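Local coordinates for protein muramidase (Sodiomyces alcalophilus, PDB 6ZM8) that probably hydrolyses the glycan strands of bacterial peptidoglycan as a fungal lysozyme of glycoside hydrolase family 25, at residues L94-C105 / V133-C144. Sequence-based numbering, arbitrary orientation.
Sequences LDIEYNPNGATC and VIYTTTDWWTQC
W140 lays one face of its indole over the backbone of I96 to Y98. The contact belongs to a beta-alpha-beta unit of the GH25 barrel, with parallel strands 93-95 and 133-136 joined through helix 110-128. L94 N gives to V133 O, Y135 N to L94 O and I96 N to Y135 O. Next, T136 OG1 donates to I96 O at 2.8 Å. I96 CG1 meets the six-membered end of W140 at CH2, 3.5 Å away. With CG anti to the backbone N (chi1 -175°), W140 reaches from helix 138-145 into the 97-105 loop. Its edge faces the Y98 ring in a T-shaped pair, planes at 80°. Y98 OH donates to D139 OD2 on the syn side, 30° out of the carboxylate plane, at 2.6 Å. T137 OG1 caps the helix by accepting from W140 N. D95 OD1 lies 2.5 Å from E97 OE2. E97 OE2 sits at the edge of the Y135 ring, 3.3 Å from CE1, and a water joins it to Y135 OH, which also bonds Q180. The C105-C144 disulfide ties loop to helix, and C144 SG lies over the other indole face. W140 NE1 donates in its ring plane to T104 O at 3.0 Å, from above the carbonyl plane; N99 N reaches that oxygen from the opposite face.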
loop_
_atom_site.group_PDB
_atom_site.type_symbol
_atom_site.label_atom_id
_atom_site.label_comp_id
_atom_site.label_asym_id
_atom_site.label_seq_id
_atom_site.Cartn_x
_atom_site.Cartn_y
_atom_site.Cartn_z
ATOM N N LEU A 94 0.234 3.798 1.479
ATOM C CA LEU A 94 1.496 4.484 1.709
ATOM C C LEU A 94 2.566 3.408 1.949
ATOM O O LEU A 94 2.526 2.720 2.973
ATOM C CB LEU A 94 1.374 5.384 2.928
ATOM C CG LEU A 94 2.669 6.096 3.322
ATOM C CD1 LEU A 94 3.137 7.062 2.236
ATOM C CD2 LEU A 94 2.481 6.826 4.638
ATOM N N ASP A 95 3.517 3.289 1.010
ATOM C CA ASP A 95 4.645 2.355 1.143
ATOM C C ASP A 95 5.773 3.143 1.804
ATOM O O ASP A 95 6.452 3.967 1.150
ATOM C CB ASP A 95 4.990 1.846 -0.248
ATOM C CG ASP A 95 6.219 0.992 -0.335
ATOM O OD1 ASP A 95 6.886 0.809 0.703
ATOM O OD2 ASP A 95 6.516 0.516 -1.449
ATOM N N ILE A 96 5.914 2.927 3.109
ATOM C CA ILE A 96 6.815 3.688 3.965
ATOM C C ILE A 96 7.822 2.692 4.577
ATOM O O ILE A 96 7.474 1.894 5.466
ATOM C CB ILE A 96 6.042 4.565 4.973
ATOM C CG1 ILE A 96 6.969 5.322 5.907
ATOM C CG2 ILE A 96 5.011 3.800 5.797
ATOM C CD1 ILE A 96 7.866 6.332 5.252
ATOM N N GLU A 97 9.025 2.694 4.022
ATOM C CA GLU A 97 9.986 1.642 4.278
ATOM C C GLU A 97 11.405 2.181 4.048
ATOM O O GLU A 97 11.622 3.355 3.786
ATOM C CB GLU A 97 9.721 0.433 3.352
ATOM C CG GLU A 97 9.948 0.769 1.888
ATOM C CD GLU A 97 9.863 -0.483 1.015
ATOM O OE1 GLU A 97 10.915 -1.151 0.845
ATOM O OE2 GLU A 97 8.806 -0.775 0.466
ATOM N N TYR A 98 12.357 1.251 4.093
ATOM C CA TYR A 98 13.795 1.557 4.030
ATOM C C TYR A 98 14.098 2.515 2.878
ATOM O O TYR A 98 13.756 2.287 1.712
ATOM C CB TYR A 98 14.605 0.264 3.783
ATOM C CG TYR A 98 14.147 -0.906 4.629
ATOM C CD1 TYR A 98 14.663 -1.137 5.902
ATOM C CD2 TYR A 98 13.166 -1.771 4.158
ATOM C CE1 TYR A 98 14.184 -2.181 6.682
ATOM C CE2 TYR A 98 12.706 -2.815 4.913
ATOM C CZ TYR A 98 13.203 -3.023 6.175
ATOM O OH TYR A 98 12.684 -4.094 6.868
ATOM N N ASN A 99 14.863 3.555 3.206
ATOM C CA ASN A 99 15.377 4.451 2.157
ATOM C C ASN A 99 16.165 3.655 1.112
ATOM O O ASN A 99 17.131 2.974 1.467
ATOM C CB ASN A 99 16.273 5.453 2.853
ATOM C CG ASN A 99 16.829 6.529 1.938
ATOM O OD1 ASN A 99 16.557 6.571 0.728
ATOM N ND2 ASN A 99 17.611 7.413 2.549
ATOM N N PRO A 100 15.750 3.750 -0.172
ATOM C CA PRO A 100 16.329 2.929 -1.163
ATOM C C PRO A 100 17.666 3.802 -1.575
ATOM O O PRO A 100 18.340 3.075 -2.065
ATOM C CB PRO A 100 15.451 2.955 -2.421
ATOM C CG PRO A 100 14.545 4.153 -2.214
ATOM C CD PRO A 100 14.549 4.373 -0.721
ATOM N N ASN A 101 18.055 4.989 -1.110
ATOM C CA ASN A 101 19.135 5.763 -1.721
ATOM C C ASN A 101 20.129 6.170 -0.607
ATOM O O ASN A 101 20.973 7.016 -0.864
ATOM C CB ASN A 101 18.645 7.113 -2.431
ATOM C CG ASN A 101 17.559 6.557 -3.454
ATOM O OD1 ASN A 101 17.821 5.494 -4.202
ATOM N ND2 ASN A 101 16.425 7.334 -3.623
ATOM N N GLY A 102 20.013 5.573 0.632
ATOM C CA GLY A 102 20.749 6.103 1.755
ATOM C C GLY A 102 20.263 5.549 3.062
ATOM O O GLY A 102 19.659 4.491 3.127
ATOM N N ALA A 103 20.517 6.290 4.109
ATOM C CA ALA A 103 20.216 5.831 5.480
ATOM C C ALA A 103 18.720 5.553 5.650
ATOM O O ALA A 103 17.885 6.334 5.249
ATOM C CB ALA A 103 20.583 6.780 6.470
ATOM N N THR A 104 18.456 4.444 6.326
ATOM C CA THR A 104 17.147 3.826 6.329
ATOM C C THR A 104 15.999 4.751 6.765
ATOM O O THR A 104 14.935 4.647 6.187
ATOM C CB THR A 104 17.187 2.509 7.108
ATOM O OG1 THR A 104 15.919 1.862 6.949
ATOM C CG2 THR A 104 17.504 2.641 8.545
ATOM N N CYS A 105 16.228 5.603 7.755
ATOM C CA CYS A 105 15.182 6.504 8.278
ATOM C C CYS A 105 15.194 7.895 7.617
ATOM O O CYS A 105 14.501 8.792 8.090
ATOM C CB CYS A 105 15.234 6.633 9.783
ATOM S SG CYS A 105 15.114 5.050 10.692
ATOM N N VAL A 133 -4.092 2.751 3.557
ATOM C CA VAL A 133 -3.365 1.613 4.095
ATOM C C VAL A 133 -1.906 2.018 4.312
ATOM O O VAL A 133 -1.367 2.829 3.541
ATOM C CB VAL A 133 -3.493 0.466 3.066
ATOM C CG1 VAL A 133 -2.541 -0.695 3.324
ATOM C CG2 VAL A 133 -4.936 -0.036 3.032
ATOM N N ILE A 134 -1.276 1.472 5.353
ATOM C CA ILE A 134 0.162 1.651 5.557
ATOM C C ILE A 134 0.856 0.321 5.281
ATOM O O ILE A 134 0.563 -0.680 5.951
ATOM C CB ILE A 134 0.468 2.159 6.968
ATOM C CG1 ILE A 134 0.010 3.608 7.096
ATOM C CG2 ILE A 134 1.964 2.007 7.301
ATOM C CD1 ILE A 134 0.097 4.176 8.504
ATOM N N TYR A 135 1.783 0.345 4.310
ATOM C CA TYR A 135 2.675 -0.787 4.025
ATOM C C TYR A 135 4.021 -0.489 4.677
ATOM O O TYR A 135 4.626 0.559 4.420
ATOM C CB TYR A 135 2.855 -0.968 2.524
ATOM C CG TYR A 135 3.941 -1.977 2.162
ATOM C CD1 TYR A 135 5.279 -1.590 2.077
ATOM C CD2 TYR A 135 3.635 -3.301 1.891
ATOM C CE1 TYR A 135 6.265 -2.485 1.735
ATOM C CE2 TYR A 135 4.611 -4.216 1.508
ATOM C CZ TYR A 135 5.948 -3.803 1.426
ATOM O OH TYR A 135 6.948 -4.644 1.027
ATOM N N THR A 136 4.477 -1.422 5.500
ATOM C CA THR A 136 5.774 -1.266 6.149
ATOM C C THR A 136 6.251 -2.645 6.622
ATOM O O THR A 136 5.629 -3.673 6.355
ATOM C CB THR A 136 5.669 -0.230 7.303
ATOM O OG1 THR A 136 6.984 0.200 7.672
ATOM C CG2 THR A 136 4.926 -0.747 8.512
ATOM N N THR A 137 7.382 -2.625 7.343
ATOM C CA THR A 137 7.871 -3.785 8.054
ATOM C C THR A 137 7.977 -3.435 9.527
ATOM O O THR A 137 8.176 -2.279 9.904
ATOM C CB THR A 137 9.230 -4.267 7.533
ATOM O OG1 THR A 137 10.198 -3.280 7.895
ATOM C CG2 THR A 137 9.207 -4.511 6.037
ATOM N N THR A 138 7.882 -4.458 10.396
ATOM C CA THR A 138 7.945 -4.170 11.815
ATOM C C THR A 138 9.310 -3.587 12.209
ATOM O O THR A 138 9.376 -2.673 13.039
ATOM C CB THR A 138 7.583 -5.410 12.633
ATOM O OG1 THR A 138 6.263 -5.731 12.237
ATOM C CG2 THR A 138 7.675 -5.169 14.119
ATOM N N ASP A 139 10.367 -4.116 11.628
ATOM C CA ASP A 139 11.704 -3.629 11.970
ATOM C C ASP A 139 11.911 -2.188 11.489
ATOM O O ASP A 139 12.477 -1.372 12.242
ATOM C CB ASP A 139 12.787 -4.594 11.452
ATOM C CG ASP A 139 12.659 -4.944 9.973
ATOM O OD1 ASP A 139 11.630 -5.535 9.604
ATOM O OD2 ASP A 139 13.597 -4.621 9.208
ATOM N N TRP A 140 11.481 -1.850 10.279
ATOM C CA TRP A 140 11.642 -0.450 9.835
ATOM C C TRP A 140 10.819 0.469 10.729
ATOM O O TRP A 140 11.265 1.521 11.175
ATOM C CB TRP A 140 11.239 -0.277 8.364
ATOM C CG TRP A 140 11.508 1.125 7.870
ATOM C CD1 TRP A 140 12.647 1.546 7.269
ATOM C CD2 TRP A 140 10.666 2.283 7.993
ATOM N NE1 TRP A 140 12.595 2.889 6.991
ATOM C CE2 TRP A 140 11.395 3.374 7.448
ATOM C CE3 TRP A 140 9.397 2.527 8.538
ATOM C CZ2 TRP A 140 10.898 4.667 7.447
ATOM C CZ3 TRP A 140 8.915 3.832 8.566
ATOM C CH2 TRP A 140 9.664 4.890 8.031
ATOM N N TRP A 141 9.572 0.057 10.978
ATOM C CA TRP A 141 8.660 0.888 11.762
ATOM C C TRP A 141 9.217 1.122 13.158
ATOM O O TRP A 141 9.103 2.225 13.729
ATOM C CB TRP A 141 7.285 0.184 11.823
ATOM C CG TRP A 141 6.198 1.061 12.354
ATOM C CD1 TRP A 141 5.663 1.054 13.620
ATOM C CD2 TRP A 141 5.489 2.048 11.607
ATOM N NE1 TRP A 141 4.655 1.976 13.696
ATOM C CE2 TRP A 141 4.523 2.602 12.485
ATOM C CE3 TRP A 141 5.538 2.496 10.277
ATOM C CZ2 TRP A 141 3.636 3.596 12.089
ATOM C CZ3 TRP A 141 4.657 3.477 9.877
ATOM C CH2 TRP A 141 3.705 4.017 10.779
ATOM N N THR A 142 9.804 0.093 13.744
ATOM C CA THR A 142 10.394 0.241 15.081
ATOM C C THR A 142 11.541 1.258 15.057
ATOM O O THR A 142 11.580 2.181 15.873
ATOM C CB THR A 142 10.833 -1.137 15.599
ATOM O OG1 THR A 142 9.688 -1.985 15.725
ATOM C CG2 THR A 142 11.525 -1.047 16.925
ATOM N N GLN A 143 12.465 1.083 14.134
ATOM C CA GLN A 143 13.622 1.980 14.145
ATOM C C GLN A 143 13.265 3.407 13.776
ATOM O O GLN A 143 13.876 4.369 14.269
ATOM C CB GLN A 143 14.610 1.463 13.121
ATOM C CG GLN A 143 15.175 0.151 13.538
ATOM C CD GLN A 143 16.216 -0.360 12.593
ATOM O OE1 GLN A 143 16.978 0.340 11.979
ATOM N NE2 GLN A 143 16.541 -1.653 12.640
ATOM N N CYS A 144 12.366 3.562 12.811
ATOM C CA CYS A 144 12.187 4.885 12.202
ATOM C C CYS A 144 11.003 5.675 12.764
ATOM O O CYS A 144 10.970 6.894 12.572
ATOM C CB CYS A 144 12.058 4.795 10.691
ATOM S SG CYS A 144 13.531 4.091 9.878
HETATM O O HOH W 1 8.603 -3.305 -0.808
HETATM O O HOH W 2 14.842 0.992 9.429
#